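Local coordinates for protein glycoside Hydrolase (Bacteroides uniformis, PDB 5T99) that probably hydrolyses galactosidic bonds in agarose-derived oligosaccharides, and binds d-galacto-isofagomine in its pocket, at residues W34-G39 against S53-N58; H83-Y88 against Q152-D157; P533-F538 against K674-W679. One frame throughout, in Å; residues are numbered along the deposited sequence.

Contact 1 of 3, residues W34-G39 against S53-N58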
loop_
_atom_site.group_PDB
_atom_site.type_symbol
_atom_site.label_atom_id
_atom_site.label_comp_id
_atom_site.label_asym_id
_atom_site.label_seq_id
_atom_site.Cartn_x
_atom_site.Cartn_y
_atom_site.Cartn_z
ATOM N N TRP A 34 -13.917 12.693 18.408
ATOM C CA TRP A 34 -14.700 11.509 18.724
ATOM C C TRP A 34 -14.413 11.021 20.142
ATOM O O TRP A 34 -13.408 11.393 20.759
ATOM C CB TRP A 34 -14.402 10.368 17.739
ATOM C CG TRP A 34 -14.897 10.595 16.352
ATOM C CD1 TRP A 34 -14.354 11.427 15.417
ATOM C CD2 TRP A 34 -16.013 9.953 15.718
ATOM N NE1 TRP A 34 -15.071 11.357 14.243
ATOM C CE2 TRP A 34 -16.098 10.465 14.401
ATOM C CE3 TRP A 34 -16.960 9.014 16.141
ATOM C CZ2 TRP A 34 -17.085 10.059 13.502
ATOM C CZ3 TRP A 34 -17.948 8.616 15.245
ATOM C CH2 TRP A 34 -18.000 9.138 13.938
ATOM N N ARG A 35 -15.320 10.174 20.629
ATOM C CA ARG A 35 -15.136 9.383 21.848
ATOM C C ARG A 35 -14.997 7.908 21.466
ATOM O O ARG A 35 -15.750 7.421 20.599
ATOM C CB ARG A 35 -16.346 9.545 22.760
ATOM C CG ARG A 35 -16.636 10.985 23.158
ATOM C CD ARG A 35 -15.582 11.495 24.116
ATOM N NE ARG A 35 -16.041 12.720 24.761
ATOM C CZ ARG A 35 -15.761 13.110 26.010
ATOM N NH1 ARG A 35 -15.009 12.372 26.837
ATOM N NH2 ARG A 35 -16.254 14.271 26.443
ATOM N N PHE A 36 -14.047 7.212 22.101
ATOM C CA PHE A 36 -13.793 5.780 21.866
ATOM C C PHE A 36 -13.834 4.974 23.172
ATOM O O PHE A 36 -13.384 5.438 24.223
ATOM C CB PHE A 36 -12.438 5.571 21.167
ATOM C CG PHE A 36 -12.008 4.118 21.053
ATOM C CD1 PHE A 36 -12.694 3.232 20.215
ATOM C CD2 PHE A 36 -10.913 3.637 21.775
ATOM C CE1 PHE A 36 -12.304 1.904 20.104
ATOM C CE2 PHE A 36 -10.518 2.308 21.668
ATOM C CZ PHE A 36 -11.214 1.442 20.828
ATOM N N PHE A 37 -14.376 3.763 23.073
ATOM C CA PHE A 37 -14.372 2.798 24.160
ATOM C C PHE A 37 -14.172 1.389 23.595
ATOM O O PHE A 37 -14.989 0.918 22.803
ATOM C CB PHE A 37 -15.689 2.878 24.949
ATOM C CG PHE A 37 -15.756 1.926 26.109
ATOM C CD1 PHE A 37 -16.410 0.699 25.988
ATOM C CD2 PHE A 37 -15.141 2.245 27.325
ATOM C CE1 PHE A 37 -16.461 -0.187 27.061
ATOM C CE2 PHE A 37 -15.193 1.364 28.400
ATOM C CZ PHE A 37 -15.857 0.149 28.271
ATOM N N LYS A 38 -13.079 0.738 24.006
ATOM C CA LYS A 38 -12.811 -0.663 23.678
ATOM C C LYS A 38 -13.564 -1.579 24.643
ATOM O O LYS A 38 -13.263 -1.587 25.823
ATOM C CB LYS A 38 -11.311 -0.946 23.770
ATOM C CG LYS A 38 -10.913 -2.356 23.366
ATOM C CD LYS A 38 -9.410 -2.546 23.432
ATOM C CE LYS A 38 -9.029 -3.972 23.053
ATOM N NZ LYS A 38 -7.624 -4.289 23.431
ATOM N N GLY A 39 -14.532 -2.343 24.137
ATOM C CA GLY A 39 -15.310 -3.308 24.938
ATOM C C GLY A 39 -16.814 -3.145 24.761
ATOM O O GLY A 39 -17.283 -2.105 24.279
ATOM N N SER A 53 -16.618 9.662 30.329
ATOM C CA SER A 53 -15.402 8.942 30.744
ATOM C C SER A 53 -14.586 8.399 29.562
ATOM O O SER A 53 -13.417 8.059 29.732
ATOM C CB SER A 53 -15.767 7.776 31.670
ATOM O OG SER A 53 -16.612 6.845 31.000
ATOM N N TRP A 54 -15.215 8.298 28.383
ATOM C CA TRP A 54 -14.596 7.698 27.192
ATOM C C TRP A 54 -13.393 8.513 26.719
ATOM O O TRP A 54 -13.400 9.745 26.766
ATOM C CB TRP A 54 -15.610 7.581 26.036
ATOM C CG TRP A 54 -16.697 6.546 26.214
ATOM C CD1 TRP A 54 -17.156 6.020 27.384
ATOM C CD2 TRP A 54 -17.478 5.942 25.174
ATOM N NE1 TRP A 54 -18.156 5.113 27.137
ATOM C CE2 TRP A 54 -18.371 5.041 25.791
ATOM C CE3 TRP A 54 -17.496 6.062 23.774
ATOM C CZ2 TRP A 54 -19.285 4.267 25.062
ATOM C CZ3 TRP A 54 -18.408 5.292 23.043
ATOM C CH2 TRP A 54 -19.288 4.407 23.691
ATOM N N ARG A 55 -12.364 7.809 26.267
ATOM C CA ARG A 55 -11.152 8.425 25.728
ATOM C C ARG A 55 -11.480 9.361 24.557
ATOM O O ARG A 55 -12.429 9.124 23.813
ATOM C CB ARG A 55 -10.214 7.314 25.284
ATOM C CG ARG A 55 -8.918 7.739 24.628
ATOM C CD ARG A 55 -8.166 6.480 24.230
ATOM N NE ARG A 55 -7.285 6.676 23.085
ATOM C CZ ARG A 55 -6.643 5.688 22.456
ATOM N NH1 ARG A 55 -6.777 4.415 22.853
ATOM N NH2 ARG A 55 -5.867 5.970 21.413
ATOM N N LYS A 56 -10.708 10.434 24.418
ATOM C CA LYS A 56 -10.900 11.405 23.336
ATOM C C LYS A 56 -9.785 11.282 22.303
ATOM O O LYS A 56 -8.597 11.289 22.648
ATOM C CB LYS A 56 -10.966 12.827 23.894
ATOM C CG LYS A 56 -12.342 13.173 24.440
ATOM C CD LYS A 56 -12.368 14.520 25.134
ATOM C CE LYS A 56 -11.728 14.443 26.512
ATOM N NZ LYS A 56 -11.935 15.712 27.259
ATOM N N LEU A 57 -10.182 11.181 21.036
ATOM C CA LEU A 57 -9.243 10.987 19.937
ATOM C C LEU A 57 -9.805 11.479 18.607
ATOM O O LEU A 57 -11.022 11.660 18.458
ATOM C CB LEU A 57 -8.796 9.516 19.847
ATOM C CG LEU A 57 -9.753 8.364 19.477
ATOM C CD1 LEU A 57 -11.163 8.562 20.007
ATOM C CD2 LEU A 57 -9.828 8.104 17.983
ATOM N N ASN A 58 -8.894 11.722 17.662
ATOM C CA ASN A 58 -9.238 11.994 16.262
ATOM C C ASN A 58 -8.987 10.747 15.402
ATOM O O ASN A 58 -8.027 10.014 15.617
ATOM C CB ASN A 58 -8.422 13.166 15.708
ATOM C CG ASN A 58 -8.650 14.462 16.468
ATOM O OD1 ASN A 58 -9.662 14.648 17.160
ATOM N ND2 ASN A 58 -7.701 15.380 16.334
#
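The carbonyl O of R55 is met twice from strand 34-38. F36 N gives R55 O a hydrogen bond of 3.0 Å, and R35 CA makes a weaker C-H···O contact with R55 O at 3.4 Å. Strands 34-38 and 55-57 pair antiparallel at one border of a six-stranded sheet. The sheet belongs to the sugar-binding domain, a jelly-roll sandwich in family 2 glycoside hydrolases. W34 and L57 form a hydrogen-bonded pair with both bonds made. R35 and K56 form the non-hydrogen-bonded pair next to it. Their side chains run side by side and point the same way, with K56 CG over one face of the R35 guanidinium. A bend at chi2 (-71°) turns the R35 chain so that R35 NH1 reaches W54 O, 3.1 Å away, in the plane of both the guanidinium and the carbonyl. The nearby K56 NZ, 4.6 Å from R35 NH1, is a like charge, and D52 makes a long, weak ion pair with R35. On the other face of the sheet, L57 CD1 packs on F36 CB at 3.5 Å. The R55 guanidinium lies obliquely to the F36 ring and has its salt bridge with E66. F36 also meets H61 edge-to-face. W54 precedes its strand, and F37 covers one face of its indole with CB. The F37 ring is nearly parallel to the indole but slid so far that the two barely overlap. The real contact is a CH-pi one: F37 CB stands over the W54 six-membered ring, 3.6 Å from its centroid.

Contact 2 of 3, residues H83-Y88 against Q152-D157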
loop_
_atom_site.group_PDB
_atom_site.type_symbol
_atom_site.label_atom_id
_atom_site.label_comp_id
_atom_site.label_asym_id
_atom_site.label_seq_id
_atom_site.Cartn_x
_atom_site.Cartn_y
_atom_site.Cartn_z
ATOM N N HIS A 83 -9.723 -8.555 17.606
ATOM C CA HIS A 83 -11.154 -8.871 17.645
ATOM C C HIS A 83 -11.751 -8.355 18.943
ATOM O O HIS A 83 -11.025 -7.950 19.852
ATOM C CB HIS A 83 -11.394 -10.381 17.492
ATOM C CG HIS A 83 -10.827 -11.205 18.604
ATOM N ND1 HIS A 83 -11.598 -11.688 19.639
ATOM C CD2 HIS A 83 -9.561 -11.624 18.848
ATOM C CE1 HIS A 83 -10.834 -12.373 20.473
ATOM N NE2 HIS A 83 -9.593 -12.345 20.018
ATOM N N GLY A 84 -13.077 -8.378 19.011
ATOM C CA GLY A 84 -13.821 -7.892 20.164
ATOM C C GLY A 84 -14.795 -6.828 19.715
ATOM O O GLY A 84 -15.275 -6.854 18.583
ATOM N N THR A 85 -15.084 -5.893 20.607
ATOM C CA THR A 85 -16.058 -4.846 20.365
ATOM C C THR A 85 -15.390 -3.505 20.625
ATOM O O THR A 85 -14.581 -3.379 21.558
ATOM C CB THR A 85 -17.281 -5.024 21.273
ATOM O OG1 THR A 85 -17.876 -6.296 20.997
ATOM C CG2 THR A 85 -18.316 -3.921 21.054
ATOM N N GLY A 86 -15.700 -2.527 19.773
ATOM C CA GLY A 86 -15.212 -1.155 19.915
ATOM C C GLY A 86 -16.320 -0.208 19.533
ATOM O O GLY A 86 -17.021 -0.434 18.539
ATOM N N TRP A 87 -16.484 0.849 20.324
ATOM C CA TRP A 87 -17.535 1.824 20.117
ATOM C C TRP A 87 -16.918 3.184 19.855
ATOM O O TRP A 87 -15.941 3.555 20.510
ATOM C CB TRP A 87 -18.435 1.925 21.349
ATOM C CG TRP A 87 -19.551 0.918 21.431
ATOM C CD1 TRP A 87 -19.512 -0.312 22.030
ATOM C CD2 TRP A 87 -20.876 1.074 20.930
ATOM N NE1 TRP A 87 -20.736 -0.937 21.921
ATOM C CE2 TRP A 87 -21.593 -0.104 21.259
ATOM C CE3 TRP A 87 -21.530 2.089 20.223
ATOM C CZ2 TRP A 87 -22.919 -0.294 20.909
ATOM C CZ3 TRP A 87 -22.868 1.905 19.881
ATOM C CH2 TRP A 87 -23.547 0.717 20.228
ATOM N N TYR A 88 -17.502 3.919 18.902
ATOM C CA TYR A 88 -17.154 5.322 18.670
ATOM C C TYR A 88 -18.411 6.173 18.714
ATOM O O TYR A 88 -19.441 5.779 18.180
ATOM C CB TYR A 88 -16.484 5.527 17.321
ATOM C CG TYR A 88 -15.163 4.827 17.120
ATOM C CD1 TYR A 88 -13.966 5.532 17.168
ATOM C CD2 TYR A 88 -15.113 3.464 16.822
ATOM C CE1 TYR A 88 -12.751 4.892 16.949
ATOM C CE2 TYR A 88 -13.905 2.817 16.604
ATOM C CZ TYR A 88 -12.737 3.539 16.668
ATOM O OH TYR A 88 -11.556 2.911 16.452
ATOM N N GLN A 152 -20.597 1.120 16.139
ATOM C CA GLN A 152 -20.129 -0.086 16.824
ATOM C C GLN A 152 -19.461 -1.012 15.810
ATOM O O GLN A 152 -20.054 -1.353 14.777
ATOM C CB GLN A 152 -21.285 -0.826 17.506
ATOM C CG GLN A 152 -20.860 -2.049 18.320
ATOM C CD GLN A 152 -21.958 -3.107 18.470
ATOM O OE1 GLN A 152 -22.731 -3.372 17.549
ATOM N NE2 GLN A 152 -21.997 -3.739 19.631
ATOM N N LEU A 153 -18.236 -1.416 16.128
ATOM C CA LEU A 153 -17.510 -2.399 15.358
ATOM C C LEU A 153 -17.423 -3.694 16.164
ATOM O O LEU A 153 -17.051 -3.660 17.334
ATOM C CB LEU A 153 -16.109 -1.865 15.056
ATOM C CG LEU A 153 -16.077 -0.536 14.294
ATOM C CD1 LEU A 153 -14.649 -0.031 14.192
ATOM C CD2 LEU A 153 -16.688 -0.671 12.912
ATOM N N THR A 154 -17.759 -4.829 15.550
ATOM C CA THR A 154 -17.647 -6.128 16.226
ATOM C C THR A 154 -16.762 -7.085 15.436
ATOM O O THR A 154 -17.232 -8.133 14.980
ATOM C CB THR A 154 -19.034 -6.759 16.538
ATOM O OG1 THR A 154 -19.837 -6.819 15.357
ATOM C CG2 THR A 154 -19.772 -5.940 17.594
ATOM N N PRO A 155 -15.466 -6.735 15.273
ATOM C CA PRO A 155 -14.568 -7.643 14.560
ATOM C C PRO A 155 -14.443 -8.989 15.271
ATOM O O PRO A 155 -14.326 -9.030 16.501
ATOM C CB PRO A 155 -13.224 -6.904 14.568
ATOM C CG PRO A 155 -13.319 -5.957 15.716
ATOM C CD PRO A 155 -14.753 -5.532 15.730
ATOM N N ARG A 156 -14.471 -10.064 14.487
ATOM C CA ARG A 156 -14.449 -11.427 15.003
ATOM C C ARG A 156 -13.057 -12.016 14.924
ATOM O O ARG A 156 -12.257 -11.628 14.074
ATOM C CB ARG A 156 -15.392 -12.305 14.187
ATOM C CG ARG A 156 -16.836 -11.843 14.196
ATOM C CD ARG A 156 -17.717 -12.869 13.508
ATOM N NE ARG A 156 -19.076 -12.380 13.282
ATOM C CZ ARG A 156 -20.039 -13.069 12.667
ATOM N NH1 ARG A 156 -19.804 -14.302 12.212
ATOM N NH2 ARG A 156 -21.249 -12.526 12.511
ATOM N N ASP A 157 -12.773 -12.973 15.804
ATOM C CA ASP A 157 -11.527 -13.718 15.713
ATOM C C ASP A 157 -11.653 -14.638 14.504
ATOM O O ASP A 157 -12.758 -14.990 14.097
ATOM C CB ASP A 157 -11.214 -14.511 17.006
ATOM C CG ASP A 157 -9.699 -14.840 17.163
ATOM O OD1 ASP A 157 -8.895 -14.665 16.207
ATOM O OD2 ASP A 157 -9.303 -15.280 18.267
#
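Q152 lies across the indole of W87, its partner in a non-hydrogen-bonded antiparallel pair. Its CB sits over the W87 six-membered ring, 3.6 Å from the centroid and almost on the normal. Q152 CG is anti to the backbone N (chi1 -176°), which carries the chain on over the ring, and Q152 CG comes to 3.6 Å from W87 CE2. CD then passes W87 CZ2. The tip NE2 of Q152 ends near W87 NE1 and near T85 CG2, 4.0 Å from the latter. The amide is turned about 40° from the indole plane. W87 NE1 bonds to E40, and the ring also meets W117. With an alanine in place of W87, the Q152 chain would probably lose its platform and E40 this N-H donor. Beside this pair, G86 and L153 exchange two backbone bonds, L153 N reaching G86 O at 2.9 Å. Past the strand ends the chains stay together, with G84 N bonded to P155 O at 2.9 Å. There D157 CB stands over the face of the H83 ring, 3.7 Å from its centroid, and the D157 carboxylate is nearly parallel to that ring. Two central strands joined in this way, 86-93 and 146-153, are part of the jelly-roll sandwich of the family 2 sugar-binding domain.

Contact 3 of 3, residues P533-F538 against K674-W679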
loop_
_atom_site.group_PDB
_atom_site.type_symbol
_atom_site.label_atom_id
_atom_site.label_comp_id
_atom_site.label_asym_id
_atom_site.label_seq_id
_atom_site.Cartn_x
_atom_site.Cartn_y
_atom_site.Cartn_z
ATOM N N PRO A 533 14.116 -18.833 -3.917
ATOM C CA PRO A 533 14.817 -17.544 -3.929
ATOM C C PRO A 533 14.464 -16.707 -5.161
ATOM O O PRO A 533 14.058 -17.266 -6.165
ATOM C CB PRO A 533 16.307 -17.933 -3.959
ATOM C CG PRO A 533 16.354 -19.397 -3.703
ATOM C CD PRO A 533 15.039 -19.953 -4.161
ATOM N N PRO A 534 14.636 -15.376 -5.089
ATOM C CA PRO A 534 14.370 -14.495 -6.239
ATOM C C PRO A 534 15.062 -14.902 -7.546
ATOM O O PRO A 534 14.506 -14.677 -8.635
ATOM C CB PRO A 534 14.890 -13.135 -5.760
ATOM C CG PRO A 534 14.711 -13.170 -4.284
ATOM C CD PRO A 534 14.962 -14.599 -3.874
ATOM N N ASP A 535 16.252 -15.493 -7.426
ATOM C CA ASP A 535 17.061 -15.934 -8.579
ATOM C C ASP A 535 16.259 -16.877 -9.498
ATOM O O ASP A 535 16.399 -16.826 -10.723
ATOM C CB ASP A 535 18.354 -16.670 -8.130
ATOM C CG ASP A 535 19.081 -15.984 -6.963
ATOM O OD1 ASP A 535 20.326 -15.822 -7.008
ATOM O OD2 ASP A 535 18.404 -15.633 -5.976
ATOM N N ILE A 536 15.440 -17.737 -8.884
ATOM C CA ILE A 536 14.601 -18.701 -9.607
ATOM C C ILE A 536 13.531 -17.982 -10.441
ATOM O O ILE A 536 13.301 -18.355 -11.597
ATOM C CB ILE A 536 13.945 -19.726 -8.630
ATOM C CG1 ILE A 536 15.001 -20.656 -8.018
ATOM C CG2 ILE A 536 12.842 -20.544 -9.301
ATOM C CD1 ILE A 536 15.617 -21.648 -8.994
ATOM N N GLU A 537 12.883 -16.963 -9.874
ATOM C CA GLU A 537 11.890 -16.199 -10.647
ATOM C C GLU A 537 12.556 -15.450 -11.811
ATOM O O GLU A 537 12.070 -15.515 -12.947
ATOM C CB GLU A 537 11.103 -15.227 -9.772
ATOM C CG GLU A 537 9.841 -14.675 -10.439
ATOM C CD GLU A 537 8.797 -15.725 -10.772
ATOM O OE1 GLU A 537 8.621 -16.685 -9.982
ATOM O OE2 GLU A 537 8.140 -15.573 -11.817
ATOM N N PHE A 538 13.676 -14.775 -11.531
ATOM C CA PHE A 538 14.426 -14.056 -12.575
ATOM C C PHE A 538 14.742 -14.976 -13.748
ATOM O O PHE A 538 14.540 -14.605 -14.908
ATOM C CB PHE A 538 15.747 -13.455 -12.053
ATOM C CG PHE A 538 15.586 -12.484 -10.911
ATOM C CD1 PHE A 538 14.366 -11.841 -10.645
ATOM C CD2 PHE A 538 16.672 -12.198 -10.109
ATOM C CE1 PHE A 538 14.242 -10.970 -9.586
ATOM C CE2 PHE A 538 16.557 -11.312 -9.045
ATOM C CZ PHE A 538 15.345 -10.697 -8.782
ATOM N N LYS A 674 23.194 -16.833 -11.851
ATOM C CA LYS A 674 23.945 -15.727 -12.448
ATOM C C LYS A 674 23.648 -14.376 -11.790
ATOM O O LYS A 674 24.163 -13.365 -12.245
ATOM C CB LYS A 674 23.702 -15.644 -13.962
ATOM C CG LYS A 674 22.309 -15.223 -14.430
ATOM C CD LYS A 674 22.310 -15.113 -15.951
ATOM C CE LYS A 674 20.916 -14.939 -16.550
ATOM N NZ LYS A 674 20.863 -15.361 -17.988
ATOM N N TYR A 675 22.853 -14.355 -10.725
ATOM C CA TYR A 675 22.373 -13.109 -10.138
ATOM C C TYR A 675 23.120 -12.696 -8.865
ATOM O O TYR A 675 22.810 -11.657 -8.290
ATOM C CB TYR A 675 20.862 -13.231 -9.876
ATOM C CG TYR A 675 20.113 -13.643 -11.126
ATOM C CD1 TYR A 675 19.856 -12.718 -12.140
ATOM C CD2 TYR A 675 19.701 -14.962 -11.317
ATOM C CE1 TYR A 675 19.191 -13.095 -13.299
ATOM C CE2 TYR A 675 19.037 -15.351 -12.471
ATOM C CZ TYR A 675 18.780 -14.421 -13.460
ATOM O OH TYR A 675 18.119 -14.807 -14.611
ATOM N N ARG A 676 24.077 -13.522 -8.431
ATOM C CA ARG A 676 24.954 -13.221 -7.305
ATOM C C ARG A 676 26.407 -13.507 -7.695
ATOM O O ARG A 676 26.668 -14.403 -8.494
ATOM C CB ARG A 676 24.599 -14.078 -6.094
ATOM C CG ARG A 676 23.120 -14.264 -5.879
ATOM C CD ARG A 676 22.843 -14.980 -4.579
ATOM N NE ARG A 676 21.421 -15.264 -4.435
ATOM C CZ ARG A 676 20.816 -15.546 -3.287
ATOM N NH1 ARG A 676 21.486 -15.550 -2.133
ATOM N NH2 ARG A 676 19.513 -15.810 -3.288
ATOM N N LEU A 677 27.327 -12.715 -7.139
ATOM C CA LEU A 677 28.769 -12.929 -7.260
ATOM C C LEU A 677 29.253 -13.358 -5.891
ATOM O O LEU A 677 28.787 -12.823 -4.891
ATOM C CB LEU A 677 29.489 -11.645 -7.675
ATOM C CG LEU A 677 29.113 -10.993 -9.002
ATOM C CD1 LEU A 677 29.910 -9.718 -9.187
ATOM C CD2 LEU A 677 29.347 -11.931 -10.170
ATOM N N SER A 678 30.174 -14.317 -5.832
ATOM C CA SER A 678 30.543 -14.911 -4.542
ATOM C C SER A 678 32.032 -15.218 -4.372
ATOM O O SER A 678 32.726 -15.597 -5.317
ATOM C CB SER A 678 29.726 -16.186 -4.290
ATOM O OG SER A 678 29.801 -17.045 -5.407
ATOM N N TRP A 679 32.484 -15.058 -3.134
ATOM C CA TRP A 679 33.840 -15.382 -2.713
ATOM C C TRP A 679 33.749 -16.203 -1.434
ATOM O O TRP A 679 32.816 -16.013 -0.645
ATOM C CB TRP A 679 34.622 -14.095 -2.413
ATOM C CG TRP A 679 34.994 -13.263 -3.609
ATOM C CD1 TRP A 679 36.210 -13.215 -4.223
ATOM C CD2 TRP A 679 34.158 -12.330 -4.304
ATOM N NE1 TRP A 679 36.179 -12.323 -5.268
ATOM C CE2 TRP A 679 34.934 -11.762 -5.337
ATOM C CE3 TRP A 679 32.826 -11.921 -4.157
ATOM C CZ2 TRP A 679 34.422 -10.808 -6.224
ATOM C CZ3 TRP A 679 32.317 -10.976 -5.034
ATOM C CH2 TRP A 679 33.113 -10.425 -6.056
#
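D535 and R676 form a side-on salt bridge with one bond to each carboxylate oxygen. R676 NE reaches D535 OD1 at 2.9 Å and uses the syn lone pair of that oxygen. R676 NH2 reaches D535 OD2, also at 2.9 Å, but from 29° out of the carboxylate plane. The carboxylate and guanidinium planes are 33° apart. Extended from CG to NE, the R676 chain crosses D535 at about a right angle. Next to the salt bridge, Y675 rests on the helix. F538 CB lies over one face of the Y675 ring, 3.5 Å from Y675 CZ. The F538 ring turns its edge to that ring, a T-shaped pair with planes at 71° and centroids 5.3 Å apart. K674 CG covers the opposite face of Y675. The D535 carbonyl O comes within 3.5 Å of Y675 CE2.

A second shell fixes both ends of the salt bridge. S673 OG bonds to D535 OD1 and also takes the N-H of Y675. R676 NH1 and NH2 bond to the backbone O of Y523 and D524, so NH2 is shared between D524 and D535. Several polar partners hold these buried charges, and both groups are likely to stay ionised. The P533 side chain is about 13 Å from the bound d-galacto-isofagomine, so this is packing beyond the pocket. Helix 534-543 of the TIM barrel, which precedes barrel strand 549-552, meets the loop before strand 677-682 in the following DUF4982 beta domain. Helix 598-607 touches both D535 and Y675, strand 549-552 lies against F538, and strand 626-633 against R676.

In the fold
Contacts 1 and 2 belong to one sheet and lie about 13 Å apart, centre to centre. Strands 34-38 and 86-93 are neighbours there, so F37 O and W87 N join the two contacts by a probable hydrogen bond. W54 CH2 also packs on W87 CB. Both are partly buried, and both rest on backbone ladders with aromatic side chains beside them. Contact 1 is at the sheet border and carries exposed R55 and K56; contact 2 is further in. Contact 3 lies on the opposite side of the chain's centre, about 46 Å from contact 2, centre to centre. It is fully buried and joins two domains mainly by side chains: a salt bridge and a ring pair replace the ladder.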